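Local coordinates for protein toxin PAU_02230 (Photorhabdus asymbiotica subsp. asymbiotica ATCC 43949, PDB 6HV6) that is a bacterial toxin whose modelled part joins a helical region to a domain built round an antiparallel beta-sheet, at residues E81-M86 with K159-F164; Q87-D92 with R136-D141; A209-Q214 with T277-V282; T269-L274 with D318-M323. The protein carries 1 engineered substitution. One frame throughout, in Å; residues are numbered along the deposited sequence.

Contact 1. Residues E81-M86 with K159-F164; sequences ENFDTM and KDINAF. With EDO (1,2-ethanediol), chain C.
The ring of Phe83 meets Ile161 obliquely, while Asn162 OD1 stands near the ring plane at the edge, 4.2 Å from Phe83 CZ. Asp84 OD1, a neighbour on the same helix bonded to Gln80, also lies in the plane at the ring edge, and Tyr78 meets the same ring from the loop before helix 80-93, their planes about 55° apart. Both branches of Ile161 touch Phe83: CG2 comes within 3.7 Å of Phe83 CZ, and CD1 lies 3.8 Å from Phe83 CE1. With CG anti to the backbone N (chi1 -179°), Phe83 carries its ring out from helix 80-93 to helix 144-176, bridging a gap of 9.8 Å between the CA atoms of Phe83 and Ile161. A long flat side chain suits so wide a spacing, and a branched isoleucine gives it two methyls to rest on. On the preceding residue, O1 of 1,2-ethanediol, probably a crystallisation additive, sits 2.4 Å from Asp160 OD2, too short for the bond to be taken at face value; the diol is also hydrogen-bonded to Ser157 OG. Dispersion thus joins the two segments without any hydrogen bond between them, and Asn162 OD1 faces the ring's electropositive rim.

Contact 2. Residues Q87-D92 with R136-D141; sequences QRMALD and RYISPD
Met89 and Ala90 of helix 80-93 pack against Tyr137 and Ile138 at the C-terminal end of helix 130-138, an apolar helix-to-helix contact in the helical region of the chain, partly buried. Met89 and Tyr137 carry most of the contact. The methionine chain runs straight out to SD and then bends (chi3 42°), which turns CE back to 3.9 Å from Tyr137 CE1 and to 3.7 Å from the carbonyl atom Tyr137 O. That carbonyl has its own partner, Lys147 of helix 144-176. The methyl approaches the tyrosine ring obliquely, whereas Met89 CB lies in the ring plane at its edge. Met89 SD rests on the next residue, 3.8 Å from Ile138 CA, with the two side chains nearly perpendicular. The flexible, unbranched methionine can follow this uneven surface of ring edge and helix backbone.

Tyr137 runs antiparallel to Met89, and its OH ends 3.4 Å from Ala90 CA; the small alanine leaves room for the phenol to come so close to the helix. The hydroxyl is hydrogen-bonded to Tyr110 OH. Arg136, in the last turn of the helix, reaches past its end, where its NH1 forms a salt bridge of 2.8 Å with Asp141 OD1, almost in the guanidinium plane, and Ser139 OG donates to the same oxygen from above the carboxylate plane. Two donors therefore grip one carboxylate oxygen and brace the turn; the guanidinium's charge, helped by the hydroxyl's hydrogen bond, would probably favour the ionised aspartate. Across the segments no hydrogen bond forms, and cohesion is largely van der Waals, with the phenol's polar end satisfied by another tyrosine.

Contact 3. Residues A209-Q214 with T277-V282; sequences ALQSSQ and TEISSV
Gln211 lies obliquely across Ile279, its aliphatic part against the isoleucine and its amide pointing on to the strand. CG lies beside the backbone N (chi1 -61°) and the chain is extended beyond it, which carries the amide from the last residue of helix 199-211 over to strand 280-286. On the way, Gln211 CG packs at 3.7 Å from Ile279 CG2, and CB is equally near that methyl. The amide then gives one N-H to Ser281 OG, with 3.1 Å between Gln211 NE2 and Ser281 OG; the bond is nearly straight (170°) and lies almost in the amide plane. A water takes a second hydrogen from NE2, 2.9 Å away, and also accepts from Ser281 N. Glutamine suits the place because its methylenes serve the isoleucine while its NH2 has two hydrogens to give. Ser281, buried, turns its CB toward the helix, and its small OG is also hydrogen-bonded to Ser294 OG of the adjoining strand 289-296. Where the turn enters the strand, Thr277 OG1 donates to Ile279 O and Ser280 OG to Thr277 O, tying up the turn. The whole is a helix C-terminus docked on the start of a strand in the six-stranded antiparallel sheet, the helix-on-sheet packing of an alpha+beta domain.

Contact 4. Residues T269-L274 with D318-M323; sequences TSETKL and DKHSDM
From CB outward, the side chain of Glu271 runs along His320 in the direction contrary to the histidine's own. CB lies over one face of the imidazole in a CH-pi contact, 3.6 Å from the centroid of the His320 ring and 18° off the ring normal. Glu271 CG comes next, 4.0 Å from His320 CG, and the carboxyl carbon CD passes on to His320 CB. At the tip Glu271 OE1 is 3.1 Å from His320 CB, and a water that donates to OE1 accepts from the backbone His320 N, so one water joins the carboxylate to the first turn of helix 320-334. The other oxygen, OE2, is held by a salt bridge to Lys295 and a hydrogen bond to Tyr305. A chi1 of 163° sends CG, CD and the carboxylate along the imidazole toward His320 CB and the water. The planes of carboxylate and imidazole stand 39° apart.

His320 is buried, and its NE2 is hydrogen-bonded to Leu267 O, which restrains the ring's rotation together with the packing on its face and edge. Leu274 CD2 meets that edge, 4.0 Å from His320 CE1. Histidine suits the site by combining a flat face for packing with a polar nitrogen for a backbone carbonyl. Lys295 balances the glutamate's charge, and the Tyr305 hydroxyl adds a hydrogen bond to the same oxygen, while the hydrocarbon part supplies the packing against the imidazole.

The four contacts fall into two groups on opposite sides of the chain's centre. Contacts 1 and 2 share helix 80-93 and lie 13 Å apart between centres; contact 2 is nested within the loop closed by contact 1, and Met86 packs on Tyr137 between them. Contacts 3 and 4 belong to the sheet-containing part, 15 Å apart between centres, and their segments alternate along the chain, with Leu274 and Val282 touching where helix 271-274 leads toward strand 280-286. The groups follow in series, their centres 39 to 49 Å apart: contacts 1 and 2 tie helices in the helical region, contacts 3 and 4 fasten elements round the sheet, and none of the four joins the two regions.

Contact 1. Residues E81-M86 with K159-F164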
loop_
_atom_site.group_PDB
_atom_site.type_symbol
_atom_site.label_atom_id
_atom_site.label_comp_id
_atom_site.label_asym_id
_atom_site.label_seq_id
_atom_site.Cartn_x
_atom_site.Cartn_y
_atom_site.Cartn_z
ATOM N N GLU A 81 22.651 7.318 -6.239
ATOM C CA GLU A 81 22.587 8.402 -7.214
ATOM C C GLU A 81 22.318 7.875 -8.618
ATOM O O GLU A 81 21.472 8.417 -9.346
ATOM C CB GLU A 81 23.889 9.204 -7.182
ATOM C CG GLU A 81 23.889 10.400 -8.105
ATOM C CD GLU A 81 25.191 11.176 -8.061
ATOM O OE1 GLU A 81 25.948 11.011 -7.079
ATOM O OE2 GLU A 81 25.454 11.946 -9.008
ATOM N N ASN A 82 23.017 6.812 -9.019
ATOM C CA ASN A 82 22.740 6.224 -10.327
ATOM C C ASN A 82 21.339 5.621 -10.374
ATOM O O ASN A 82 20.645 5.733 -11.388
ATOM C CB ASN A 82 23.790 5.172 -10.679
ATOM C CG ASN A 82 25.142 5.784 -10.964
ATOM O OD1 ASN A 82 25.256 7.000 -11.095
ATOM N ND2 ASN A 82 26.170 4.949 -11.070
ATOM N N PHE A 83 20.908 4.979 -9.289
ATOM C CA PHE A 83 19.547 4.455 -9.237
ATOM C C PHE A 83 18.529 5.568 -9.459
ATOM O O PHE A 83 17.604 5.424 -10.264
ATOM C CB PHE A 83 19.307 3.755 -7.899
ATOM C CG PHE A 83 17.926 3.166 -7.756
ATOM C CD1 PHE A 83 17.654 1.891 -8.218
ATOM C CD2 PHE A 83 16.908 3.885 -7.146
ATOM C CE1 PHE A 83 16.388 1.348 -8.089
ATOM C CE2 PHE A 83 15.638 3.343 -7.012
ATOM C CZ PHE A 83 15.379 2.075 -7.483
ATOM N N ASP A 84 18.693 6.694 -8.759
ATOM C CA ASP A 84 17.768 7.815 -8.914
ATOM C C ASP A 84 17.773 8.350 -10.346
ATOM O O ASP A 84 16.714 8.652 -10.905
ATOM C CB ASP A 84 18.117 8.927 -7.919
ATOM C CG ASP A 84 17.989 8.482 -6.456
ATOM O OD1 ASP A 84 17.246 7.516 -6.168
ATOM O OD2 ASP A 84 18.631 9.109 -5.586
ATOM N N THR A 85 18.955 8.465 -10.958
ATOM C CA THR A 85 19.036 8.885 -12.356
ATOM C C THR A 85 18.267 7.932 -13.269
ATOM O O THR A 85 17.523 8.364 -14.158
ATOM C CB THR A 85 20.503 8.975 -12.785
ATOM O OG1 THR A 85 21.161 9.987 -12.018
ATOM C CG2 THR A 85 20.611 9.335 -14.249
ATOM N N MET A 86 18.426 6.625 -13.058
ATOM C CA MET A 86 17.702 5.660 -13.881
ATOM C C MET A 86 16.192 5.807 -13.709
ATOM O O MET A 86 15.439 5.775 -14.691
ATOM C CB MET A 86 18.138 4.242 -13.530
ATOM C CG MET A 86 17.186 3.171 -14.054
ATOM S SD MET A 86 17.691 1.523 -13.534
ATOM C CE MET A 86 17.190 1.564 -11.816
ATOM N N LYS A 159 12.320 -4.103 -7.926
ATOM C CA LYS A 159 11.229 -4.439 -7.015
ATOM C C LYS A 159 11.748 -4.723 -5.606
ATOM O O LYS A 159 11.150 -4.287 -4.617
ATOM C CB LYS A 159 10.446 -5.636 -7.557
ATOM C CG LYS A 159 9.472 -5.277 -8.672
ATOM C CD LYS A 159 9.050 -6.503 -9.481
ATOM C CE LYS A 159 8.108 -7.392 -8.705
ATOM N NZ LYS A 159 6.720 -6.832 -8.634
ATOM N N ASP A 160 12.867 -5.441 -5.492
ATOM C CA ASP A 160 13.439 -5.696 -4.170
ATOM C C ASP A 160 13.903 -4.401 -3.506
ATOM O O ASP A 160 13.732 -4.220 -2.294
ATOM C CB ASP A 160 14.606 -6.676 -4.271
ATOM C CG ASP A 160 14.156 -8.116 -4.454
ATOM O OD1 ASP A 160 12.958 -8.417 -4.257
ATOM O OD2 ASP A 160 15.017 -8.954 -4.803
ATOM N N ILE A 161 14.507 -3.501 -4.278
ATOM C CA ILE A 161 14.932 -2.215 -3.733
ATOM C C ILE A 161 13.724 -1.441 -3.213
ATOM O O ILE A 161 13.718 -0.946 -2.078
ATOM C CB ILE A 161 15.715 -1.432 -4.800
ATOM C CG1 ILE A 161 17.094 -2.076 -4.997
ATOM C CG2 ILE A 161 15.824 0.053 -4.453
ATOM C CD1 ILE A 161 17.895 -1.453 -6.087
ATOM N N ASN A 162 12.670 -1.361 -4.023
ATOM C CA ASN A 162 11.459 -0.658 -3.607
ATOM C C ASN A 162 10.827 -1.302 -2.378
ATOM O O ASN A 162 10.337 -0.598 -1.488
ATOM C CB ASN A 162 10.451 -0.618 -4.753
ATOM C CG ASN A 162 10.898 0.272 -5.890
ATOM O OD1 ASN A 162 11.687 1.195 -5.694
ATOM N ND2 ASN A 162 10.396 -0.004 -7.092
ATOM N N ALA A 163 10.808 -2.637 -2.324
ATOM C CA ALA A 163 10.210 -3.329 -1.185
ATOM C C ALA A 163 10.993 -3.054 0.091
ATOM O O ALA A 163 10.405 -2.843 1.163
ATOM C CB ALA A 163 10.135 -4.835 -1.451
ATOM N N PHE A 164 12.321 -3.052 0.003
ATOM C CA PHE A 164 13.112 -2.765 1.192
ATOM C C PHE A 164 12.869 -1.344 1.682
ATOM O O PHE A 164 12.798 -1.098 2.896
ATOM C CB PHE A 164 14.592 -2.988 0.920
ATOM C CG PHE A 164 15.445 -2.834 2.144
ATOM C CD1 PHE A 164 15.539 -3.857 3.073
ATOM C CD2 PHE A 164 16.137 -1.658 2.374
ATOM C CE1 PHE A 164 16.319 -3.719 4.208
ATOM C CE2 PHE A 164 16.920 -1.510 3.504
ATOM C CZ PHE A 164 17.011 -2.540 4.423
HETATM C C1 EDO C . 17.729 -8.398 -6.121
HETATM O O1 EDO C . 17.186 -9.619 -5.608
HETATM C C2 EDO C . 19.226 -8.335 -5.855
HETATM O O2 EDO C . 19.786 -7.268 -6.629
#

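Contact 2. Residues Q87-D92 with R136-D141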
loop_
_atom_site.group_PDB
_atom_site.type_symbol
_atom_site.label_atom_id
_atom_site.label_comp_id
_atom_site.label_asym_id
_atom_site.label_seq_id
_atom_site.Cartn_x
_atom_site.Cartn_y
_atom_site.Cartn_z
ATOM N N GLN A 87 15.735 5.988 -12.466
ATOM C CA GLN A 87 14.299 6.094 -12.215
ATOM C C GLN A 87 13.709 7.326 -12.880
ATOM O O GLN A 87 12.584 7.283 -13.392
ATOM C CB GLN A 87 14.029 6.122 -10.709
ATOM C CG GLN A 87 14.417 4.838 -9.973
ATOM C CD GLN A 87 13.609 3.637 -10.410
ATOM O OE1 GLN A 87 13.798 3.108 -11.505
ATOM N NE2 GLN A 87 12.700 3.195 -9.552
ATOM N N ARG A 88 14.443 8.442 -12.868
ATOM C CA ARG A 88 13.964 9.631 -13.564
ATOM C C ARG A 88 13.873 9.374 -15.062
ATOM O O ARG A 88 12.872 9.721 -15.700
ATOM C CB ARG A 88 14.869 10.827 -13.258
ATOM C CG ARG A 88 14.746 11.353 -11.813
ATOM C CD ARG A 88 15.537 12.652 -11.589
ATOM N NE ARG A 88 16.945 12.418 -11.268
ATOM C CZ ARG A 88 17.949 12.547 -12.135
ATOM N NH1 ARG A 88 17.710 12.908 -13.391
ATOM N NH2 ARG A 88 19.197 12.317 -11.745
ATOM N N MET A 89 14.891 8.723 -15.631
ATOM C CA MET A 89 14.870 8.399 -17.054
ATOM C C MET A 89 13.733 7.443 -17.384
ATOM O O MET A 89 13.109 7.551 -18.444
ATOM C CB MET A 89 16.217 7.786 -17.471
ATOM C CG MET A 89 17.379 8.748 -17.351
ATOM S SD MET A 89 18.955 8.027 -17.871
ATOM C CE MET A 89 18.440 7.141 -19.345
ATOM N N ALA A 90 13.451 6.496 -16.488
ATOM C CA ALA A 90 12.413 5.512 -16.769
ATOM C C ALA A 90 11.058 6.174 -16.940
ATOM O O ALA A 90 10.234 5.706 -17.736
ATOM C CB ALA A 90 12.360 4.463 -15.661
ATOM N N LEU A 91 10.819 7.270 -16.217
ATOM C CA LEU A 91 9.582 8.028 -16.376
ATOM C C LEU A 91 9.473 8.656 -17.762
ATOM O O LEU A 91 8.364 8.805 -18.285
ATOM C CB LEU A 91 9.501 9.111 -15.304
ATOM C CG LEU A 91 9.520 8.636 -13.851
ATOM C CD1 LEU A 91 9.487 9.836 -12.915
ATOM C CD2 LEU A 91 8.349 7.700 -13.567
ATOM N N ASP A 92 10.598 9.028 -18.374
ATOM C CA ASP A 92 10.551 9.580 -19.724
ATOM C C ASP A 92 10.305 8.508 -20.778
ATOM O O ASP A 92 9.738 8.807 -21.835
ATOM C CB ASP A 92 11.851 10.310 -20.049
ATOM C CG ASP A 92 12.029 11.576 -19.236
ATOM O OD1 ASP A 92 11.011 12.166 -18.813
ATOM O OD2 ASP A 92 13.192 11.983 -19.025
ATOM N N ARG A 136 25.033 1.233 -17.376
ATOM C CA ARG A 136 24.783 1.114 -18.811
ATOM C C ARG A 136 23.429 1.716 -19.179
ATOM O O ARG A 136 23.299 2.389 -20.209
ATOM C CB ARG A 136 24.851 -0.356 -19.237
ATOM C CG ARG A 136 26.195 -1.018 -18.914
ATOM C CD ARG A 136 27.334 -0.357 -19.699
ATOM N NE ARG A 136 27.205 -0.700 -21.109
ATOM C CZ ARG A 136 27.137 0.185 -22.099
ATOM N NH1 ARG A 136 27.221 1.478 -21.840
ATOM N NH2 ARG A 136 26.999 -0.234 -23.352
ATOM N N TYR A 137 22.426 1.522 -18.333
ATOM C CA TYR A 137 21.110 2.090 -18.615
ATOM C C TYR A 137 21.198 3.604 -18.736
ATOM O O TYR A 137 20.650 4.201 -19.671
ATOM C CB TYR A 137 20.135 1.703 -17.508
ATOM C CG TYR A 137 18.715 2.207 -17.695
ATOM C CD1 TYR A 137 18.376 3.542 -17.454
ATOM C CD2 TYR A 137 17.705 1.332 -18.071
ATOM C CE1 TYR A 137 17.057 3.985 -17.605
ATOM C CE2 TYR A 137 16.405 1.764 -18.229
ATOM C CZ TYR A 137 16.081 3.082 -18.000
ATOM O OH TYR A 137 14.761 3.477 -18.167
ATOM N N ILE A 138 21.883 4.248 -17.787
ATOM C CA ILE A 138 21.913 5.703 -17.788
ATOM C C ILE A 138 22.924 6.261 -18.772
ATOM O O ILE A 138 22.921 7.470 -19.013
ATOM C CB ILE A 138 22.175 6.250 -16.371
ATOM C CG1 ILE A 138 23.562 5.886 -15.868
ATOM C CG2 ILE A 138 21.138 5.706 -15.397
ATOM C CD1 ILE A 138 23.813 6.383 -14.458
ATOM N N SER A 139 23.770 5.418 -19.362
ATOM C CA SER A 139 24.775 5.913 -20.296
ATOM C C SER A 139 24.113 6.308 -21.612
ATOM O O SER A 139 23.152 5.669 -22.045
ATOM C CB SER A 139 25.841 4.847 -20.561
ATOM O OG SER A 139 26.743 5.263 -21.582
ATOM N N PRO A 140 24.625 7.337 -22.291
ATOM C CA PRO A 140 24.013 7.736 -23.561
ATOM C C PRO A 140 24.357 6.821 -24.723
ATOM O O PRO A 140 23.760 6.971 -25.796
ATOM C CB PRO A 140 24.561 9.152 -23.789
ATOM C CG PRO A 140 25.837 9.175 -23.066
ATOM C CD PRO A 140 25.688 8.266 -21.873
ATOM N N ASP A 141 25.276 5.870 -24.567
ATOM C CA ASP A 141 25.556 4.977 -25.683
ATOM C C ASP A 141 24.671 3.729 -25.697
ATOM O O ASP A 141 24.882 2.853 -26.537
ATOM C CB ASP A 141 27.044 4.589 -25.718
ATOM C CG ASP A 141 27.486 3.827 -24.490
ATOM O OD1 ASP A 141 26.677 3.647 -23.561
ATOM O OD2 ASP A 141 28.661 3.410 -24.450
#

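Contact 3. Residues A209-Q214 with T277-V282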
loop_
_atom_site.group_PDB
_atom_site.type_symbol
_atom_site.label_atom_id
_atom_site.label_comp_id
_atom_site.label_asym_id
_atom_site.label_seq_id
_atom_site.Cartn_x
_atom_site.Cartn_y
_atom_site.Cartn_z
ATOM N N ALA A 209 -13.267 -6.721 10.959
ATOM C CA ALA A 209 -12.277 -7.533 11.660
ATOM C C ALA A 209 -12.039 -7.013 13.068
ATOM O O ALA A 209 -11.984 -7.787 14.030
ATOM C CB ALA A 209 -10.956 -7.540 10.881
ATOM N N LEU A 210 -11.892 -5.695 13.210
ATOM C CA LEU A 210 -11.614 -5.132 14.526
ATOM C C LEU A 210 -12.791 -5.334 15.467
ATOM O O LEU A 210 -12.596 -5.622 16.653
ATOM C CB LEU A 210 -11.265 -3.647 14.406
ATOM C CG LEU A 210 -9.817 -3.336 14.028
ATOM C CD1 LEU A 210 -9.690 -1.852 13.681
ATOM C CD2 LEU A 210 -8.896 -3.690 15.190
ATOM N N GLN A 211 -14.018 -5.197 14.960
ATOM C CA GLN A 211 -15.188 -5.342 15.817
ATOM C C GLN A 211 -15.490 -6.792 16.174
ATOM O O GLN A 211 -16.275 -7.041 17.096
ATOM C CB GLN A 211 -16.404 -4.697 15.151
ATOM C CG GLN A 211 -16.215 -3.189 14.891
ATOM C CD GLN A 211 -17.516 -2.484 14.517
ATOM O OE1 GLN A 211 -18.605 -3.051 14.637
ATOM N NE2 GLN A 211 -17.402 -1.238 14.070
ATOM N N SER A 212 -14.878 -7.754 15.488
ATOM C CA SER A 212 -15.160 -9.165 15.714
ATOM C C SER A 212 -13.924 -9.934 16.167
ATOM O O SER A 212 -13.906 -11.161 16.075
ATOM C CB SER A 212 -15.738 -9.798 14.450
ATOM O OG SER A 212 -14.812 -9.664 13.374
ATOM N N SER A 213 -12.892 -9.242 16.656
ATOM C CA SER A 213 -11.682 -9.894 17.171
ATOM C C SER A 213 -11.029 -10.771 16.109
ATOM O O SER A 213 -10.574 -11.879 16.393
ATOM C CB SER A 213 -11.983 -10.717 18.432
ATOM O OG SER A 213 -12.718 -9.952 19.368
ATOM N N GLN A 214 -10.972 -10.266 14.874
ATOM C CA GLN A 214 -10.327 -10.961 13.768
ATOM C C GLN A 214 -9.251 -10.114 13.108
ATOM O O GLN A 214 -8.797 -10.466 12.012
ATOM C CB GLN A 214 -11.366 -11.390 12.726
ATOM C CG GLN A 214 -12.304 -12.489 13.224
ATOM C CD GLN A 214 -13.288 -12.950 12.161
ATOM O OE1 GLN A 214 -13.148 -14.040 11.596
ATOM N NE2 GLN A 214 -14.288 -12.126 11.887
ATOM N N THR A 277 -20.734 4.107 20.381
ATOM C CA THR A 277 -20.755 2.854 21.120
ATOM C C THR A 277 -19.335 2.422 21.478
ATOM O O THR A 277 -18.350 2.880 20.887
ATOM C CB THR A 277 -21.463 1.757 20.311
ATOM O OG1 THR A 277 -20.706 1.446 19.137
ATOM C CG2 THR A 277 -22.852 2.225 19.887
ATOM N N GLU A 278 -19.238 1.530 22.466
ATOM C CA GLU A 278 -17.942 1.018 22.908
ATOM C C GLU A 278 -17.230 0.177 21.854
ATOM O O GLU A 278 -16.051 -0.144 22.043
ATOM C CB GLU A 278 -18.095 0.172 24.171
ATOM C CG GLU A 278 -18.472 0.930 25.424
ATOM C CD GLU A 278 -18.284 0.080 26.660
ATOM O OE1 GLU A 278 -17.130 -0.306 26.941
ATOM O OE2 GLU A 278 -19.287 -0.224 27.338
ATOM N N ILE A 279 -17.912 -0.220 20.782
ATOM C CA ILE A 279 -17.297 -0.934 19.663
ATOM C C ILE A 279 -17.808 -0.258 18.397
ATOM O O ILE A 279 -18.941 -0.505 17.968
ATOM C CB ILE A 279 -17.628 -2.432 19.661
ATOM C CG1 ILE A 279 -17.167 -3.084 20.963
ATOM C CG2 ILE A 279 -16.975 -3.127 18.469
ATOM C CD1 ILE A 279 -17.608 -4.541 21.109
ATOM N N SER A 280 -16.993 0.608 17.798
ATOM C CA SER A 280 -17.443 1.290 16.598
ATOM C C SER A 280 -16.243 1.713 15.769
ATOM O O SER A 280 -15.109 1.785 16.253
ATOM C CB SER A 280 -18.337 2.490 16.936
ATOM O OG SER A 280 -17.683 3.371 17.825
ATOM N N SER A 281 -16.512 1.977 14.499
ATOM C CA SER A 281 -15.464 2.278 13.541
ATOM C C SER A 281 -15.916 3.434 12.668
ATOM O O SER A 281 -17.107 3.597 12.383
ATOM C CB SER A 281 -15.125 1.064 12.671
ATOM O OG SER A 281 -14.661 -0.013 13.461
ATOM N N VAL A 282 -14.942 4.237 12.260
ATOM C CA VAL A 282 -15.169 5.420 11.454
ATOM C C VAL A 282 -14.257 5.320 10.238
ATOM O O VAL A 282 -13.038 5.163 10.382
ATOM C CB VAL A 282 -14.893 6.707 12.248
ATOM C CG1 VAL A 282 -14.961 7.907 11.347
ATOM C CG2 VAL A 282 -15.891 6.850 13.412
HETATM O O HOH W 1 -19.180 1.015 13.725
#

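Contact 4. Residues T269-L274 with D318-M323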
loop_
_atom_site.group_PDB
_atom_site.type_symbol
_atom_site.label_atom_id
_atom_site.label_comp_id
_atom_site.label_asym_id
_atom_site.label_seq_id
_atom_site.Cartn_x
_atom_site.Cartn_y
_atom_site.Cartn_z
ATOM N N THR A 269 -10.563 15.549 21.283
ATOM C CA THR A 269 -11.564 15.896 22.284
ATOM C C THR A 269 -12.968 15.478 21.862
ATOM O O THR A 269 -13.951 15.965 22.426
ATOM C CB THR A 269 -11.529 17.399 22.562
ATOM O OG1 THR A 269 -11.550 18.107 21.316
ATOM C CG2 THR A 269 -10.275 17.777 23.335
ATOM N N SER A 270 -13.087 14.585 20.877
ATOM C CA SER A 270 -14.384 14.204 20.334
ATOM C C SER A 270 -14.635 12.706 20.454
ATOM O O SER A 270 -15.374 12.142 19.646
ATOM C CB SER A 270 -14.503 14.632 18.870
ATOM O OG SER A 270 -14.022 15.945 18.668
ATOM N N GLU A 271 -14.030 12.048 21.450
ATOM C CA GLU A 271 -14.076 10.586 21.513
ATOM C C GLU A 271 -15.505 10.075 21.615
ATOM O O GLU A 271 -15.947 9.251 20.805
ATOM C CB GLU A 271 -13.271 10.056 22.698
ATOM C CG GLU A 271 -13.663 8.613 22.998
ATOM C CD GLU A 271 -12.890 7.977 24.127
ATOM O OE1 GLU A 271 -11.912 8.574 24.620
ATOM O OE2 GLU A 271 -13.262 6.853 24.511
ATOM N N THR A 272 -16.236 10.530 22.633
ATOM C CA THR A 272 -17.581 10.015 22.858
ATOM C C THR A 272 -18.551 10.463 21.773
ATOM O O THR A 272 -19.635 9.886 21.655
ATOM C CB THR A 272 -18.078 10.437 24.244
ATOM O OG1 THR A 272 -18.096 11.866 24.329
ATOM C CG2 THR A 272 -17.157 9.891 25.333
ATOM N N LYS A 273 -18.175 11.456 20.966
ATOM C CA LYS A 273 -18.989 11.865 19.830
ATOM C C LYS A 273 -18.637 11.079 18.577
ATOM O O LYS A 273 -19.523 10.702 17.804
ATOM C CB LYS A 273 -18.815 13.366 19.576
ATOM C CG LYS A 273 -19.272 14.239 20.735
ATOM C CD LYS A 273 -20.721 13.939 21.089
ATOM C CE LYS A 273 -21.193 14.781 22.261
ATOM N NZ LYS A 273 -21.067 16.235 21.990
ATOM N N LEU A 274 -17.348 10.817 18.372
ATOM C CA LEU A 274 -16.904 10.057 17.215
ATOM C C LEU A 274 -17.333 8.597 17.314
ATOM O O LEU A 274 -17.770 7.995 16.325
ATOM C CB LEU A 274 -15.388 10.172 17.116
ATOM C CG LEU A 274 -14.640 9.684 15.896
ATOM C CD1 LEU A 274 -14.880 10.610 14.729
ATOM C CD2 LEU A 274 -13.181 9.647 16.264
ATOM N N ASP A 318 -3.912 3.017 24.219
ATOM C CA ASP A 318 -4.739 2.952 25.419
ATOM C C ASP A 318 -5.620 4.183 25.573
ATOM O O ASP A 318 -6.664 4.118 26.233
ATOM C CB ASP A 318 -3.872 2.806 26.679
ATOM C CG ASP A 318 -3.357 1.391 26.891
ATOM O OD1 ASP A 318 -3.624 0.512 26.048
ATOM O OD2 ASP A 318 -2.684 1.157 27.918
ATOM N N LYS A 319 -5.208 5.313 25.011
ATOM C CA LYS A 319 -5.914 6.571 25.193
ATOM C C LYS A 319 -6.336 7.108 23.837
ATOM O O LYS A 319 -5.555 7.083 22.882
ATOM C CB LYS A 319 -5.043 7.612 25.911
ATOM C CG LYS A 319 -4.682 7.255 27.343
ATOM C CD LYS A 319 -4.055 8.440 28.061
ATOM C CE LYS A 319 -3.921 8.179 29.558
ATOM N NZ LYS A 319 -3.281 9.322 30.268
ATOM N N HIS A 320 -7.578 7.586 23.756
ATOM C CA HIS A 320 -8.038 8.192 22.512
ATOM C C HIS A 320 -7.171 9.388 22.126
ATOM O O HIS A 320 -6.851 9.582 20.946
ATOM C CB HIS A 320 -9.502 8.612 22.639
ATOM C CG HIS A 320 -9.998 9.392 21.465
ATOM N ND1 HIS A 320 -10.396 8.792 20.290
ATOM C CD2 HIS A 320 -10.123 10.726 21.270
ATOM C CE1 HIS A 320 -10.754 9.721 19.423
ATOM N NE2 HIS A 320 -10.600 10.903 19.992
ATOM N N SER A 321 -6.772 10.196 23.111
ATOM C CA SER A 321 -6.020 11.407 22.798
ATOM C C SER A 321 -4.676 11.078 22.165
ATOM O O SER A 321 -4.196 11.834 21.313
ATOM C CB SER A 321 -5.821 12.261 24.051
ATOM O OG SER A 321 -4.990 11.618 24.998
ATOM N N ASP A 322 -4.057 9.962 22.559
ATOM C CA ASP A 322 -2.809 9.555 21.924
ATOM C C ASP A 322 -3.044 9.093 20.497
ATOM O O ASP A 322 -2.264 9.418 19.595
ATOM C CB ASP A 322 -2.141 8.443 22.725
ATOM C CG ASP A 322 -1.599 8.938 24.049
ATOM O OD1 ASP A 322 -1.261 10.135 24.131
ATOM O OD2 ASP A 322 -1.502 8.129 24.988
ATOM N N MET A 323 -4.093 8.302 20.280
ATOM C CA MET A 323 -4.402 7.855 18.928
ATOM C C MET A 323 -4.667 9.048 18.023
ATOM O O MET A 323 -4.157 9.111 16.895
ATOM C CB MET A 323 -5.593 6.892 18.969
ATOM C CG MET A 323 -5.968 6.237 17.642
ATOM S SD MET A 323 -6.987 7.328 16.640
ATOM C CE MET A 323 -8.566 7.210 17.491
HETATM O O HOH W 2 -9.388 7.542 25.991
#